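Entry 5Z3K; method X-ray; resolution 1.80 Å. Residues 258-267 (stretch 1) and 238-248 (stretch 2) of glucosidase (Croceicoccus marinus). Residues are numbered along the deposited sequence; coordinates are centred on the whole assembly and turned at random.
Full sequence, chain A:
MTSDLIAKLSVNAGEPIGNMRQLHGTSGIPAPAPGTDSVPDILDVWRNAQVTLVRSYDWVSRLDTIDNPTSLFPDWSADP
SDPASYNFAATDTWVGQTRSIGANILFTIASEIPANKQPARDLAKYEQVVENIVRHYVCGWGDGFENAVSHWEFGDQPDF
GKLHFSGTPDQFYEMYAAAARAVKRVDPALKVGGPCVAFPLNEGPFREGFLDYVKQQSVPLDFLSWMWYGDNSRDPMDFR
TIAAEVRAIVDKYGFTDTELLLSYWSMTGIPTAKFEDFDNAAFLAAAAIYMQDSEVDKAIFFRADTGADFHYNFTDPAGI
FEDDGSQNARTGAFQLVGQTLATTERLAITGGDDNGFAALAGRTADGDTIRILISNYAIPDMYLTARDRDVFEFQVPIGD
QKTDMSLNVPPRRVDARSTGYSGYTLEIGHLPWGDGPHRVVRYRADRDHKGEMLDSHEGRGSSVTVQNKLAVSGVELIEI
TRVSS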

# COMPACT_ATOMS: atom_id res chain seq x y z
N THR A 258 0.47 0.20 19.18
CA THR A 258 0.88 -0.52 17.98
C THR A 258 0.13 0.01 16.76
O THR A 258 -1.10 0.18 16.81
CB THR A 258 0.61 -2.01 18.16
OG1 THR A 258 1.45 -2.53 19.20
CG2 THR A 258 0.86 -2.77 16.87
N GLU A 259 0.86 0.27 15.68
CA GLU A 259 0.24 0.78 14.46
C GLU A 259 -0.40 -0.36 13.67
O GLU A 259 -0.05 -1.54 13.81
CB GLU A 259 1.26 1.51 13.60
CG GLU A 259 1.80 2.78 14.22
CD GLU A 259 2.59 3.62 13.23
OE1 GLU A 259 2.71 3.20 12.06
OE2 GLU A 259 3.09 4.69 13.62
N LEU A 260 -1.37 0.00 12.82
CA LEU A 260 -1.97 -0.93 11.87
C LEU A 260 -1.33 -0.72 10.50
O LEU A 260 -1.40 0.38 9.95
CB LEU A 260 -3.48 -0.73 11.78
CG LEU A 260 -4.30 -1.01 13.04
CD1 LEU A 260 -5.74 -1.30 12.65
CD2 LEU A 260 -3.69 -2.16 13.84
N LEU A 261 -0.72 -1.76 9.95
CA LEU A 261 -0.09 -1.67 8.64
C LEU A 261 -0.85 -2.54 7.66
O LEU A 261 -0.94 -3.76 7.84
CB LEU A 261 1.38 -2.08 8.71
CG LEU A 261 2.28 -1.56 7.59
CD1 LEU A 261 3.72 -1.49 8.08
CD2 LEU A 261 2.19 -2.46 6.37
N LEU A 262 -1.36 -1.92 6.60
CA LEU A 262 -2.11 -2.62 5.56
C LEU A 262 -1.09 -3.07 4.50
O LEU A 262 -0.70 -2.31 3.63
CB LEU A 262 -3.18 -1.69 5.00
CG LEU A 262 -4.13 -2.12 3.87
CD1 LEU A 262 -4.77 -3.49 4.16
CD2 LEU A 262 -5.18 -1.02 3.65
N SER A 263 -0.65 -4.34 4.60
CA SER A 263 0.47 -4.82 3.80
C SER A 263 0.10 -5.12 2.35
O SER A 263 0.99 -5.15 1.49
CB SER A 263 1.07 -6.08 4.43
OG SER A 263 1.99 -5.71 5.45
N TYR A 264 -1.18 -5.38 2.08
CA TYR A 264 -1.71 -5.54 0.73
C TYR A 264 -3.07 -4.87 0.70
O TYR A 264 -3.90 -5.15 1.57
CB TYR A 264 -1.96 -6.99 0.31
CG TYR A 264 -0.83 -7.98 0.21
CD1 TYR A 264 -0.27 -8.54 1.35
CD2 TYR A 264 -0.42 -8.46 -1.03
CE1 TYR A 264 0.73 -9.51 1.26
CE2 TYR A 264 0.59 -9.42 -1.13
CZ TYR A 264 1.15 -9.95 0.02
OH TYR A 264 2.15 -10.92 -0.08
N TRP A 265 -3.31 -4.07 -0.32
CA TRP A 265 -4.67 -3.62 -0.59
C TRP A 265 -4.80 -3.38 -2.09
O TRP A 265 -3.87 -2.86 -2.72
CB TRP A 265 -5.04 -2.38 0.22
CG TRP A 265 -4.48 -1.06 -0.25
CD1 TRP A 265 -3.35 -0.46 0.19
CD2 TRP A 265 -5.07 -0.16 -1.20
NE1 TRP A 265 -3.17 0.75 -0.43
CE2 TRP A 265 -4.22 0.96 -1.30
CE3 TRP A 265 -6.23 -0.19 -1.98
CZ2 TRP A 265 -4.48 2.04 -2.14
CZ3 TRP A 265 -6.49 0.89 -2.83
CH2 TRP A 265 -5.62 1.98 -2.90
N SER A 266 -5.95 -3.75 -2.63
CA SER A 266 -6.20 -3.74 -4.06
C SER A 266 -7.68 -3.96 -4.26
O SER A 266 -8.36 -4.52 -3.40
CB SER A 266 -5.39 -4.85 -4.76
OG SER A 266 -5.54 -4.75 -6.15
N MSE A 267 -8.19 -3.54 -5.42
CA MSE A 267 -9.57 -3.91 -5.71
C MSE A 267 -9.69 -5.42 -5.83
O MSE A 267 -10.70 -5.98 -5.42
CB MSE A 267 -10.11 -3.26 -6.98
CG MSE A 267 -11.59 -3.59 -7.16
SE MSE A 267 -12.46 -2.53 -8.54
CE MSE A 267 -12.12 -3.70 -10.02
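Stretch 2 (238-248) DFRTIAAEVRA

Stretch 2 is helical throughout, from Asp238 to Ala248, and the helix continues later in the chain. It packs on the strand of stretch 1, which begins at Glu259. The two elements run roughly antiparallel. Their N-to-C directions make an angle of 141°, and their axes approach to 9.5 Å. The start of the strand therefore lies by the later part of the helix: the CA atoms of Leu260 and Arg247 are 7.1 Å apart. Further along stretch 1, the CA atoms of Trp265 and Phe239 are 7.8 Å apart.

The helix satisfies its own backbone in the usual i to i-4 pattern. Ile242 N donates to Asp238 O at 2.8 Å, Val246 N to Ile242 O at 2.9 Å, and Arg247 N to Ala243 O at 2.8 Å. The bond from Glu245 N to Thr241 O, at 3.5 Å, is weak. No backbone-to-backbone hydrogen bond joins the helix to the strand.

The polar link is made by Arg247. Its CA-to-CB bond points sideways, but the end of the side chain comes nearer to stretch 1. Both NH1 and NH2 of Arg247 donate to Thr258 O, each at 2.9 Å, with N-H...O angles of 147° and 143°. One carbonyl thus accepts two bonds in a fork. The oxygen lies near the guanidinium plane, where the N-H groups point. Arg247 NE is bonded elsewhere in the structure, as is NH2 in addition to its bond here. Thr258 OG1 and Glu259 OE1 also find their partners elsewhere.

Leu260 points toward the helix and packs on one face of the guanidinium. Its CD2 lies over that face, and its CG is 3.7 Å from Arg247 NH1. Its CD1 reaches the helix backbone, 3.4 Å from Ala243 O and 3.5 Å from Arg247 N. These are packing contacts; that O and N are already bonded to each other within the helix. Leu260 CD1 also meets Val246 CG1 at 3.9 Å and Ala243 CB at 4.4 Å.

Phe239 fills the other part of the contact. Leu262 CD2 is 4.1 Å from Phe239 CB. Trp265 CB is 3.7 Å from Phe239 CE1. The two aromatic side chains form an edge-to-face pair, the edge of Trp265 toward the face of Phe239. The six-membered ring of Trp265 and the Phe239 ring have planes at 64° and centroids 5.3 Å apart. Ser266 O lies at the edge of the Phe239 ring, 3.7 Å from Phe239 CZ.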

# COMPACT_ATOMS: atom_id res chain seq x y z
N ASP A 238 -14.12 -0.71 2.11
CA ASP A 238 -13.76 -1.90 2.89
C ASP A 238 -12.54 -1.67 3.78
O ASP A 238 -12.49 -2.16 4.92
CB ASP A 238 -13.47 -3.08 1.97
CG ASP A 238 -14.70 -3.82 1.55
OD1 ASP A 238 -15.83 -3.32 1.79
OD2 ASP A 238 -14.53 -4.90 0.94
N PHE A 239 -11.53 -0.96 3.27
CA PHE A 239 -10.29 -0.88 4.02
C PHE A 239 -10.47 -0.13 5.33
O PHE A 239 -9.90 -0.51 6.36
CB PHE A 239 -9.22 -0.27 3.12
CG PHE A 239 -9.18 -0.96 1.81
CD1 PHE A 239 -8.65 -2.24 1.71
CD2 PHE A 239 -9.76 -0.39 0.70
CE1 PHE A 239 -8.66 -2.92 0.51
CE2 PHE A 239 -9.77 -1.06 -0.51
CZ PHE A 239 -9.23 -2.31 -0.61
N ARG A 240 -11.31 0.91 5.33
CA ARG A 240 -11.65 1.58 6.59
C ARG A 240 -12.41 0.64 7.51
O ARG A 240 -12.11 0.54 8.71
CB ARG A 240 -12.48 2.84 6.32
CG ARG A 240 -12.92 3.52 7.61
CD ARG A 240 -14.00 4.56 7.37
NE ARG A 240 -13.52 5.66 6.53
CZ ARG A 240 -14.29 6.68 6.15
NH1 ARG A 240 -15.57 6.72 6.53
NH2 ARG A 240 -13.80 7.65 5.39
N THR A 241 -13.41 -0.05 6.96
CA THR A 241 -14.22 -0.98 7.76
C THR A 241 -13.37 -2.06 8.41
O THR A 241 -13.51 -2.34 9.60
CB THR A 241 -15.31 -1.61 6.89
OG1 THR A 241 -16.14 -0.58 6.35
CG2 THR A 241 -16.18 -2.57 7.72
N ILE A 242 -12.46 -2.68 7.64
CA ILE A 242 -11.65 -3.75 8.23
C ILE A 242 -10.71 -3.19 9.30
O ILE A 242 -10.55 -3.79 10.37
CB ILE A 242 -10.87 -4.52 7.15
CG1 ILE A 242 -11.79 -5.04 6.04
CG2 ILE A 242 -10.09 -5.67 7.79
CD1 ILE A 242 -12.86 -5.97 6.54
N ALA A 243 -10.09 -2.05 9.02
CA ALA A 243 -9.10 -1.49 9.94
C ALA A 243 -9.73 -1.19 11.29
O ALA A 243 -9.09 -1.36 12.34
CB ALA A 243 -8.48 -0.22 9.36
N ALA A 244 -10.99 -0.74 11.30
CA ALA A 244 -11.66 -0.48 12.56
C ALA A 244 -11.77 -1.76 13.39
O ALA A 244 -11.50 -1.75 14.60
CB ALA A 244 -13.05 0.12 12.31
N GLU A 245 -12.12 -2.87 12.74
CA GLU A 245 -12.25 -4.13 13.46
C GLU A 245 -10.89 -4.63 13.95
O GLU A 245 -10.77 -5.12 15.08
CB GLU A 245 -12.92 -5.17 12.57
CG GLU A 245 -13.08 -6.52 13.24
CD GLU A 245 -13.99 -6.47 14.45
OE1 GLU A 245 -14.77 -5.49 14.56
OE2 GLU A 245 -13.93 -7.40 15.28
N VAL A 246 -9.86 -4.49 13.13
CA VAL A 246 -8.52 -4.92 13.53
C VAL A 246 -8.03 -4.07 14.70
O VAL A 246 -7.43 -4.58 15.65
CB VAL A 246 -7.56 -4.86 12.34
CG1 VAL A 246 -6.15 -5.17 12.80
CG2 VAL A 246 -8.00 -5.81 11.26
N ARG A 247 -8.28 -2.77 14.62
CA ARG A 247 -7.92 -1.87 15.71
C ARG A 247 -8.52 -2.34 17.03
O ARG A 247 -7.83 -2.39 18.05
CB ARG A 247 -8.38 -0.45 15.40
CG ARG A 247 -8.05 0.54 16.50
CD ARG A 247 -6.61 0.97 16.38
NE ARG A 247 -5.72 0.20 17.24
CZ ARG A 247 -4.39 0.17 17.13
NH1 ARG A 247 -3.79 0.88 16.17
NH2 ARG A 247 -3.67 -0.56 17.98
N ALA A 248 -9.79 -2.74 17.01
CA ALA A 248 -10.46 -3.18 18.24
C ALA A 248 -9.84 -4.45 18.81
O ALA A 248 -9.73 -4.60 20.03
CB ALA A 248 -11.95 -3.38 17.98